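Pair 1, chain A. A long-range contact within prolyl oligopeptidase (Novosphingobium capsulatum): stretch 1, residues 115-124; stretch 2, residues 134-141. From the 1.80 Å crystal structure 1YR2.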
# COMPACT_ATOMS: atom_id res chain seq x y z
N GLN A 115 6.93 9.83 19.42
CA GLN A 115 8.34 9.81 19.81
C GLN A 115 8.42 10.41 21.20
O GLN A 115 7.99 11.54 21.42
CB GLN A 115 9.20 10.61 18.84
CG GLN A 115 9.26 10.03 17.46
CD GLN A 115 9.98 8.68 17.41
OE1 GLN A 115 10.86 8.40 18.25
NE2 GLN A 115 9.64 7.86 16.44
N ARG A 116 8.95 9.65 22.15
CA ARG A 116 9.18 10.15 23.53
C ARG A 116 10.64 10.59 23.67
O ARG A 116 11.55 9.82 23.35
CB ARG A 116 8.87 9.03 24.50
CG ARG A 116 7.39 8.65 24.51
CD ARG A 116 7.04 7.37 25.32
NE ARG A 116 5.64 7.45 25.73
CZ ARG A 116 5.21 7.84 26.93
NH1 ARG A 116 6.04 8.14 27.92
NH2 ARG A 116 3.89 7.89 27.14
N ARG A 117 10.86 11.84 24.07
CA ARG A 117 12.19 12.32 24.39
C ARG A 117 12.07 13.19 25.64
O ARG A 117 11.22 14.08 25.71
CB ARG A 117 12.83 13.11 23.25
CG ARG A 117 12.99 12.39 21.92
CD ARG A 117 14.05 11.24 21.93
NE ARG A 117 14.19 10.78 20.58
CZ ARG A 117 13.40 9.89 20.02
NH1 ARG A 117 12.46 9.28 20.74
NH2 ARG A 117 13.58 9.56 18.76
N GLY A 118 12.92 12.93 26.62
CA GLY A 118 12.89 13.66 27.88
C GLY A 118 11.56 13.58 28.58
O GLY A 118 11.03 12.50 28.81
N ALA A 119 11.00 14.74 28.84
CA ALA A 119 9.75 14.89 29.55
C ALA A 119 8.54 14.95 28.63
O ALA A 119 7.42 15.15 29.10
CB ALA A 119 9.79 16.14 30.39
N SER A 120 8.75 14.74 27.33
CA SER A 120 7.72 15.04 26.34
C SER A 120 7.49 13.88 25.37
O SER A 120 8.36 13.05 25.09
CB SER A 120 8.10 16.32 25.55
OG SER A 120 8.11 17.48 26.34
N VAL A 121 6.27 13.85 24.83
CA VAL A 121 5.95 12.98 23.72
C VAL A 121 5.49 13.85 22.53
O VAL A 121 4.72 14.79 22.72
CB VAL A 121 4.90 11.91 24.14
CG1 VAL A 121 3.61 12.52 24.56
CG2 VAL A 121 4.63 10.92 23.02
N PHE A 122 5.94 13.50 21.33
CA PHE A 122 5.72 14.22 20.07
C PHE A 122 5.02 13.29 19.08
O PHE A 122 5.38 12.11 18.95
CB PHE A 122 7.05 14.69 19.42
CG PHE A 122 7.93 15.50 20.32
CD1 PHE A 122 8.72 14.90 21.28
CD2 PHE A 122 7.99 16.88 20.19
CE1 PHE A 122 9.55 15.66 22.11
CE2 PHE A 122 8.83 17.62 20.98
CZ PHE A 122 9.58 17.06 21.95
N TYR A 123 3.98 13.80 18.42
CA TYR A 123 3.24 13.00 17.45
C TYR A 123 2.47 13.89 16.50
O TYR A 123 2.00 14.94 16.86
CB TYR A 123 2.30 11.99 18.16
CG TYR A 123 1.33 12.68 19.12
CD1 TYR A 123 1.76 13.10 20.35
CD2 TYR A 123 0.03 12.94 18.75
CE1 TYR A 123 0.93 13.72 21.24
CE2 TYR A 123 -0.83 13.59 19.62
CZ TYR A 123 -0.36 13.99 20.87
OH TYR A 123 -1.18 14.65 21.74
N SER A 124 2.38 13.46 15.25
CA SER A 124 1.53 14.12 14.29
C SER A 124 0.03 13.82 14.59
O SER A 124 -0.28 12.75 15.15
CB SER A 124 1.96 13.73 12.87
OG SER A 124 1.53 12.44 12.53
N GLN A 134 -0.70 18.48 11.85
CA GLN A 134 0.03 19.26 12.81
C GLN A 134 1.00 18.35 13.56
O GLN A 134 0.81 17.17 13.55
CB GLN A 134 -0.93 19.82 13.84
CG GLN A 134 -2.04 20.73 13.26
CD GLN A 134 -3.09 21.16 14.29
OE1 GLN A 134 -3.42 20.38 15.16
NE2 GLN A 134 -3.62 22.39 14.17
N LEU A 135 2.00 18.96 14.18
CA LEU A 135 2.88 18.29 15.15
C LEU A 135 2.44 18.79 16.52
O LEU A 135 2.51 20.00 16.83
CB LEU A 135 4.35 18.65 14.92
CG LEU A 135 5.30 17.87 15.85
CD1 LEU A 135 5.11 16.41 15.73
CD2 LEU A 135 6.74 18.33 15.57
N LEU A 136 1.99 17.84 17.31
CA LEU A 136 1.62 18.03 18.70
C LEU A 136 2.65 17.50 19.67
O LEU A 136 3.46 16.59 19.39
CB LEU A 136 0.30 17.32 19.01
CG LEU A 136 -0.87 17.65 18.10
CD1 LEU A 136 -2.11 17.14 18.73
CD2 LEU A 136 -0.95 19.12 17.82
N VAL A 137 2.62 18.11 20.85
CA VAL A 137 3.50 17.71 21.93
C VAL A 137 2.74 17.78 23.23
O VAL A 137 1.85 18.60 23.43
CB VAL A 137 4.72 18.66 22.01
CG1 VAL A 137 4.29 20.09 22.34
CG2 VAL A 137 5.73 18.14 23.02
N ARG A 138 3.06 16.90 24.15
CA ARG A 138 2.48 17.01 25.49
C ARG A 138 3.41 16.35 26.51
O ARG A 138 4.34 15.68 26.11
CB ARG A 138 1.08 16.40 25.51
CG ARG A 138 1.07 14.86 25.45
CD ARG A 138 -0.39 14.27 25.41
NE ARG A 138 -0.32 12.81 25.32
CZ ARG A 138 -1.19 12.06 24.72
NH1 ARG A 138 -2.28 12.58 24.20
NH2 ARG A 138 -1.01 10.76 24.68
N PRO A 139 3.22 16.56 27.81
CA PRO A 139 4.08 15.84 28.77
C PRO A 139 3.97 14.32 28.62
O PRO A 139 2.88 13.79 28.37
CB PRO A 139 3.57 16.33 30.14
CG PRO A 139 2.93 17.69 29.81
CD PRO A 139 2.25 17.44 28.49
N ALA A 140 5.09 13.63 28.81
CA ALA A 140 5.17 12.19 28.61
C ALA A 140 4.25 11.44 29.53
O ALA A 140 3.78 10.38 29.17
CB ALA A 140 6.61 11.69 28.80
N ASP A 141 3.99 11.98 30.70
CA ASP A 141 3.08 11.41 31.67
C ASP A 141 1.62 11.93 31.58
O ASP A 141 0.81 11.65 32.46
CB ASP A 141 3.61 11.73 33.06
CG ASP A 141 3.56 13.24 33.35
OD1 ASP A 141 4.40 13.98 32.78
OD2 ASP A 141 2.71 13.77 34.09
O HOH W 1 1.39 9.38 25.59

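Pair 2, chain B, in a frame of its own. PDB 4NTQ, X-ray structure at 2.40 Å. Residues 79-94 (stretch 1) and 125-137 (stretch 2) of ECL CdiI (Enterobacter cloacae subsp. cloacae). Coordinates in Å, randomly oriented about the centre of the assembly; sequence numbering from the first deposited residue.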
# COMPACT_ATOMS: atom_id res chain seq x y z
N THR B 79 0.00 -0.32 -2.71
CA THR B 79 0.58 -1.54 -3.22
C THR B 79 1.82 -1.90 -2.44
O THR B 79 2.45 -1.05 -1.81
CB THR B 79 1.03 -1.38 -4.68
OG1 THR B 79 2.12 -0.46 -4.72
CG2 THR B 79 -0.12 -0.87 -5.56
N TRP B 80 2.16 -3.19 -2.47
CA TRP B 80 3.46 -3.64 -2.03
C TRP B 80 4.13 -4.20 -3.27
O TRP B 80 3.53 -5.01 -3.99
CB TRP B 80 3.34 -4.65 -0.89
CG TRP B 80 2.88 -3.93 0.39
CD1 TRP B 80 1.62 -3.50 0.67
CD2 TRP B 80 3.70 -3.51 1.49
NE1 TRP B 80 1.59 -2.86 1.88
CE2 TRP B 80 2.85 -2.86 2.41
CE3 TRP B 80 5.06 -3.64 1.80
CZ2 TRP B 80 3.32 -2.33 3.62
CZ3 TRP B 80 5.53 -3.12 2.99
CH2 TRP B 80 4.66 -2.46 3.88
N VAL B 81 5.35 -3.73 -3.54
CA VAL B 81 6.02 -3.97 -4.80
C VAL B 81 7.27 -4.82 -4.61
O VAL B 81 8.13 -4.48 -3.79
CB VAL B 81 6.43 -2.64 -5.45
CG1 VAL B 81 7.30 -2.87 -6.66
CG2 VAL B 81 5.19 -1.83 -5.81
N LEU B 82 7.35 -5.92 -5.35
CA LEU B 82 8.46 -6.87 -5.21
C LEU B 82 9.42 -6.70 -6.37
O LEU B 82 9.00 -6.69 -7.53
CB LEU B 82 7.94 -8.31 -5.18
CG LEU B 82 7.33 -8.85 -3.88
CD1 LEU B 82 6.22 -7.97 -3.32
CD2 LEU B 82 6.81 -10.25 -4.09
N TYR B 83 10.70 -6.52 -6.08
CA TYR B 83 11.68 -6.40 -7.13
C TYR B 83 12.60 -7.60 -7.04
O TYR B 83 13.14 -7.88 -5.98
CB TYR B 83 12.50 -5.12 -6.97
CG TYR B 83 11.77 -3.82 -7.29
CD1 TYR B 83 11.59 -3.42 -8.61
CD2 TYR B 83 11.32 -2.98 -6.27
CE1 TYR B 83 10.96 -2.22 -8.91
CE2 TYR B 83 10.67 -1.76 -6.56
CZ TYR B 83 10.49 -1.40 -7.89
OH TYR B 83 9.86 -0.22 -8.20
N PHE B 84 12.78 -8.31 -8.14
CA PHE B 84 13.59 -9.52 -8.13
C PHE B 84 15.04 -9.31 -8.59
O PHE B 84 15.27 -8.80 -9.69
CB PHE B 84 12.93 -10.58 -8.99
CG PHE B 84 11.53 -10.87 -8.58
CD1 PHE B 84 11.27 -11.68 -7.48
CD2 PHE B 84 10.46 -10.33 -9.28
CE1 PHE B 84 9.98 -11.96 -7.08
CE2 PHE B 84 9.14 -10.60 -8.89
CZ PHE B 84 8.90 -11.42 -7.78
N GLU B 85 15.99 -9.67 -7.73
CA GLU B 85 17.40 -9.68 -8.10
C GLU B 85 18.07 -10.94 -7.60
O GLU B 85 18.34 -11.08 -6.40
CB GLU B 85 18.13 -8.46 -7.54
CG GLU B 85 17.75 -7.18 -8.23
CD GLU B 85 18.51 -5.99 -7.69
OE1 GLU B 85 19.72 -6.11 -7.40
OE2 GLU B 85 17.87 -4.93 -7.56
N ASP B 86 18.32 -11.85 -8.54
CA ASP B 86 18.81 -13.19 -8.24
C ASP B 86 17.90 -13.95 -7.25
O ASP B 86 16.73 -14.18 -7.56
CB ASP B 86 20.27 -13.13 -7.82
CG ASP B 86 21.13 -12.44 -8.86
OD1 ASP B 86 22.12 -11.77 -8.48
OD2 ASP B 86 20.80 -12.55 -10.06
N GLU B 87 18.42 -14.33 -6.08
CA GLU B 87 17.63 -15.08 -5.10
C GLU B 87 17.15 -14.17 -3.98
O GLU B 87 16.72 -14.63 -2.93
CB GLU B 87 18.45 -16.23 -4.50
CG GLU B 87 18.89 -17.28 -5.51
CD GLU B 87 17.75 -18.14 -5.99
OE1 GLU B 87 16.96 -18.62 -5.14
OE2 GLU B 87 17.62 -18.34 -7.22
N LYS B 88 17.24 -12.87 -4.22
CA LYS B 88 16.82 -11.89 -3.23
C LYS B 88 15.68 -11.07 -3.80
O LYS B 88 15.66 -10.77 -4.99
CB LYS B 88 17.98 -10.98 -2.83
CG LYS B 88 17.64 -10.01 -1.70
CD LYS B 88 18.89 -9.39 -1.04
CE LYS B 88 19.68 -10.42 -0.25
NZ LYS B 88 20.78 -9.79 0.53
N VAL B 89 14.71 -10.73 -2.96
CA VAL B 89 13.56 -9.95 -3.38
C VAL B 89 13.42 -8.73 -2.50
O VAL B 89 13.27 -8.87 -1.29
CB VAL B 89 12.25 -10.76 -3.29
CG1 VAL B 89 11.10 -9.95 -3.86
CG2 VAL B 89 12.38 -12.09 -4.03
N TYR B 90 13.49 -7.54 -3.09
CA TYR B 90 13.28 -6.30 -2.34
C TYR B 90 11.81 -5.94 -2.41
O TYR B 90 11.15 -6.19 -3.42
CB TYR B 90 14.15 -5.14 -2.87
CG TYR B 90 15.63 -5.47 -2.81
CD1 TYR B 90 16.35 -5.30 -1.62
CD2 TYR B 90 16.29 -5.98 -3.92
CE1 TYR B 90 17.70 -5.63 -1.56
CE2 TYR B 90 17.64 -6.31 -3.87
CZ TYR B 90 18.34 -6.14 -2.69
OH TYR B 90 19.67 -6.47 -2.65
N VAL B 91 11.31 -5.37 -1.32
CA VAL B 91 9.91 -5.05 -1.21
C VAL B 91 9.76 -3.62 -0.73
O VAL B 91 10.38 -3.20 0.25
CB VAL B 91 9.18 -5.98 -0.19
CG1 VAL B 91 7.67 -5.76 -0.27
CG2 VAL B 91 9.52 -7.44 -0.43
N GLN B 92 8.91 -2.88 -1.44
CA GLN B 92 8.67 -1.49 -1.12
C GLN B 92 7.18 -1.31 -1.02
O GLN B 92 6.42 -2.18 -1.46
CB GLN B 92 9.26 -0.59 -2.21
CG GLN B 92 10.77 -0.60 -2.22
CD GLN B 92 11.39 0.40 -3.18
OE1 GLN B 92 10.73 1.31 -3.68
NE2 GLN B 92 12.68 0.23 -3.44
N ASN B 93 6.75 -0.20 -0.45
CA ASN B 93 5.35 0.05 -0.20
C ASN B 93 5.06 1.36 -0.88
O ASN B 93 5.52 2.42 -0.43
CB ASN B 93 5.10 0.12 1.32
CG ASN B 93 3.67 0.52 1.69
OD1 ASN B 93 3.46 1.20 2.71
ND2 ASN B 93 2.68 0.10 0.89
N ASN B 94 4.36 1.30 -2.00
CA ASN B 94 4.20 2.48 -2.86
C ASN B 94 2.75 2.77 -3.08
O ASN B 94 1.95 1.85 -3.24
CB ASN B 94 4.92 2.28 -4.21
CG ASN B 94 6.41 2.06 -4.05
OD1 ASN B 94 6.99 2.42 -3.02
ND2 ASN B 94 7.04 1.47 -5.06
N LYS B 125 15.56 8.21 2.11
CA LYS B 125 15.58 6.77 1.93
C LYS B 125 14.18 6.27 1.59
O LYS B 125 13.20 6.62 2.25
CB LYS B 125 16.12 6.06 3.16
CG LYS B 125 15.98 4.55 3.09
CD LYS B 125 16.36 3.89 4.39
CE LYS B 125 16.03 2.40 4.38
NZ LYS B 125 16.66 1.71 5.52
N ILE B 126 14.08 5.48 0.53
CA ILE B 126 12.84 4.80 0.21
C ILE B 126 12.73 3.62 1.16
O ILE B 126 13.68 2.86 1.33
CB ILE B 126 12.83 4.29 -1.23
CG1 ILE B 126 13.15 5.44 -2.20
CG2 ILE B 126 11.50 3.61 -1.57
CD1 ILE B 126 12.06 6.43 -2.28
N SER B 127 11.58 3.46 1.80
CA SER B 127 11.40 2.34 2.69
C SER B 127 11.52 1.03 1.90
O SER B 127 11.01 0.92 0.80
CB SER B 127 10.04 2.42 3.40
OG SER B 127 9.98 3.51 4.31
N GLU B 128 12.21 0.05 2.47
CA GLU B 128 12.47 -1.20 1.77
C GLU B 128 12.71 -2.37 2.73
O GLU B 128 13.36 -2.22 3.76
CB GLU B 128 13.67 -1.04 0.83
CG GLU B 128 13.85 -2.19 -0.15
CD GLU B 128 14.97 -1.95 -1.16
OE1 GLU B 128 16.15 -2.06 -0.78
OE2 GLU B 128 14.67 -1.64 -2.33
N TRP B 129 12.18 -3.53 2.39
CA TRP B 129 12.42 -4.73 3.18
C TRP B 129 12.89 -5.83 2.23
O TRP B 129 12.81 -5.67 1.01
CB TRP B 129 11.12 -5.16 3.89
CG TRP B 129 10.57 -4.15 4.88
CD1 TRP B 129 10.67 -4.21 6.25
CD2 TRP B 129 9.83 -2.95 4.59
NE1 TRP B 129 10.05 -3.12 6.82
CE2 TRP B 129 9.52 -2.34 5.83
CE3 TRP B 129 9.40 -2.34 3.42
CZ2 TRP B 129 8.80 -1.14 5.92
CZ3 TRP B 129 8.69 -1.14 3.50
CH2 TRP B 129 8.39 -0.56 4.75
N HIS B 130 13.37 -6.95 2.76
CA HIS B 130 13.76 -8.02 1.87
C HIS B 130 13.41 -9.41 2.36
O HIS B 130 13.31 -9.65 3.56
CB HIS B 130 15.24 -7.93 1.52
CG HIS B 130 16.15 -8.15 2.69
ND1 HIS B 130 16.55 -7.13 3.53
CD2 HIS B 130 16.77 -9.27 3.14
CE1 HIS B 130 17.36 -7.61 4.45
NE2 HIS B 130 17.51 -8.91 4.24
N THR B 131 13.22 -10.31 1.40
CA THR B 131 13.01 -11.71 1.66
C THR B 131 13.58 -12.51 0.49
O THR B 131 13.90 -11.94 -0.54
CB THR B 131 11.51 -12.02 1.87
OG1 THR B 131 11.36 -13.38 2.25
CG2 THR B 131 10.69 -11.76 0.59
N ASP B 132 13.71 -13.83 0.65
CA ASP B 132 14.36 -14.64 -0.38
C ASP B 132 13.37 -15.03 -1.49
O ASP B 132 12.16 -14.99 -1.29
CB ASP B 132 14.98 -15.88 0.24
CG ASP B 132 13.94 -16.88 0.69
OD1 ASP B 132 12.98 -16.48 1.38
OD2 ASP B 132 14.05 -18.07 0.35
N LEU B 133 13.88 -15.39 -2.66
CA LEU B 133 13.04 -15.79 -3.78
C LEU B 133 12.14 -16.97 -3.45
O LEU B 133 10.96 -16.95 -3.78
CB LEU B 133 13.89 -16.14 -5.00
CG LEU B 133 13.12 -16.48 -6.26
CD1 LEU B 133 12.13 -15.36 -6.57
CD2 LEU B 133 14.09 -16.68 -7.42
N ASN B 134 12.70 -17.99 -2.80
CA ASN B 134 11.93 -19.18 -2.45
C ASN B 134 10.66 -18.86 -1.67
O ASN B 134 9.63 -19.51 -1.84
CB ASN B 134 12.77 -20.18 -1.65
CG ASN B 134 13.65 -21.05 -2.54
OD1 ASN B 134 13.33 -21.32 -3.70
ND2 ASN B 134 14.76 -21.51 -1.99
N SER B 135 10.73 -17.86 -0.80
CA SER B 135 9.59 -17.59 0.06
C SER B 135 8.49 -16.93 -0.78
O SER B 135 7.30 -17.09 -0.50
CB SER B 135 9.97 -16.75 1.28
OG SER B 135 10.32 -15.45 0.88
N VAL B 136 8.89 -16.22 -1.83
CA VAL B 136 7.91 -15.62 -2.74
C VAL B 136 7.31 -16.69 -3.65
O VAL B 136 6.11 -16.68 -3.93
CB VAL B 136 8.54 -14.51 -3.59
CG1 VAL B 136 7.53 -14.00 -4.62
CG2 VAL B 136 9.00 -13.36 -2.69
N LEU B 137 8.14 -17.61 -4.10
CA LEU B 137 7.66 -18.76 -4.85
C LEU B 137 6.59 -19.51 -4.06
O LEU B 137 5.53 -19.83 -4.60
CB LEU B 137 8.81 -19.69 -5.18
CG LEU B 137 9.78 -19.19 -6.23
CD1 LEU B 137 10.92 -20.20 -6.43
CD2 LEU B 137 9.02 -18.94 -7.53
O HOH W 2 15.38 -18.16 -2.24
O HOH W 3 8.41 1.84 0.04

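Pair 1 and pair 2 share one backbone arrangement. A beta hairpin closes with a type II' turn, A:Arg117 to A:Ser120 and B:Glu85 to B:Lys88. Its second strand pairs antiparallel with the strand of stretch 2. Fourteen central residues superpose with an RMSD of 0.6 Å.

The backbone ladder is the same in both pairs. A:Val121 and B:Val89 match, as do A:Arg138 and B:Thr131. A:Val121 N donates to A:Arg138 O at 3.0 Å; B:Val89 N donates to B:Thr131 O at 2.8 Å. Both pairs return the bond, from A:Arg138 N to A:Val121 O at 3.0 Å and from B:Thr131 N to B:Val89 O at 3.1 Å. The turn also binds stretch 2. A:Ala140 N donates to A:Ala119 O at 2.8 Å, and B:Leu133 N to B:Glu87 O at 3.0 Å.

The valine position is the same residue in both, on the face shared with A:Tyr123 or B:Val91. The rotamers differ: A:Val121 is p and B:Val89 is t. A:Val121 CG1 packs on the aliphatic A:Arg138 CG at 3.6 Å. B:Val89 CB is 4.3 Å from the matched B:Thr131 CG2. B:Val89 CG2 also meets B:Val136 CG2 at 3.9 Å, on the helix that follows the strand.

Next on this face, bulk changes strands. In pair 1 the large ring is on stretch 1: A:Tyr123 lies with one face over A:Leu136 CB, which is 4.1 Å from the ring centroid. In pair 2 stretch 1 has the smaller B:Val91, and the matched B:Trp129 supplies the ring. B:Trp129 CZ3 reaches B:Trp80 CZ3 at 3.8 Å, on the first hairpin strand.

A:Arg116 matches B:Phe84, and A:Ala140 matches B:Leu133. Pair 1 uses a long polar chain over a small residue: A:Arg116 NH2 makes a weak hydrogen bond to A:Ala140 O at 3.2 Å. A water accepts from A:Arg138 NH2 at 2.9 Å and, weakly, from A:Arg116 NH2 at 3.3 Å. Pair 2 makes the contact apolar, with B:Phe84 CD1 3.9 Å from B:Leu133 CD1.

On the other face, A:Phe122 matches B:Tyr90 and A:Val137 matches B:His130. A:Val137 CG2 sits over the A:Phe122 ring face, 4.0 Å from the centroid. B:Tyr90 CD1 approaches B:His130 CB at 4.2 Å and B:Glu128 OE1 more closely, at 3.4 Å. B:Glu128 matches A:Leu135. Its OE2 accepts from B:Gln92 NE2 at 2.9 Å, whereas A:Leu135 CD1 packs against the backbone A:Tyr123 O at 3.6 Å.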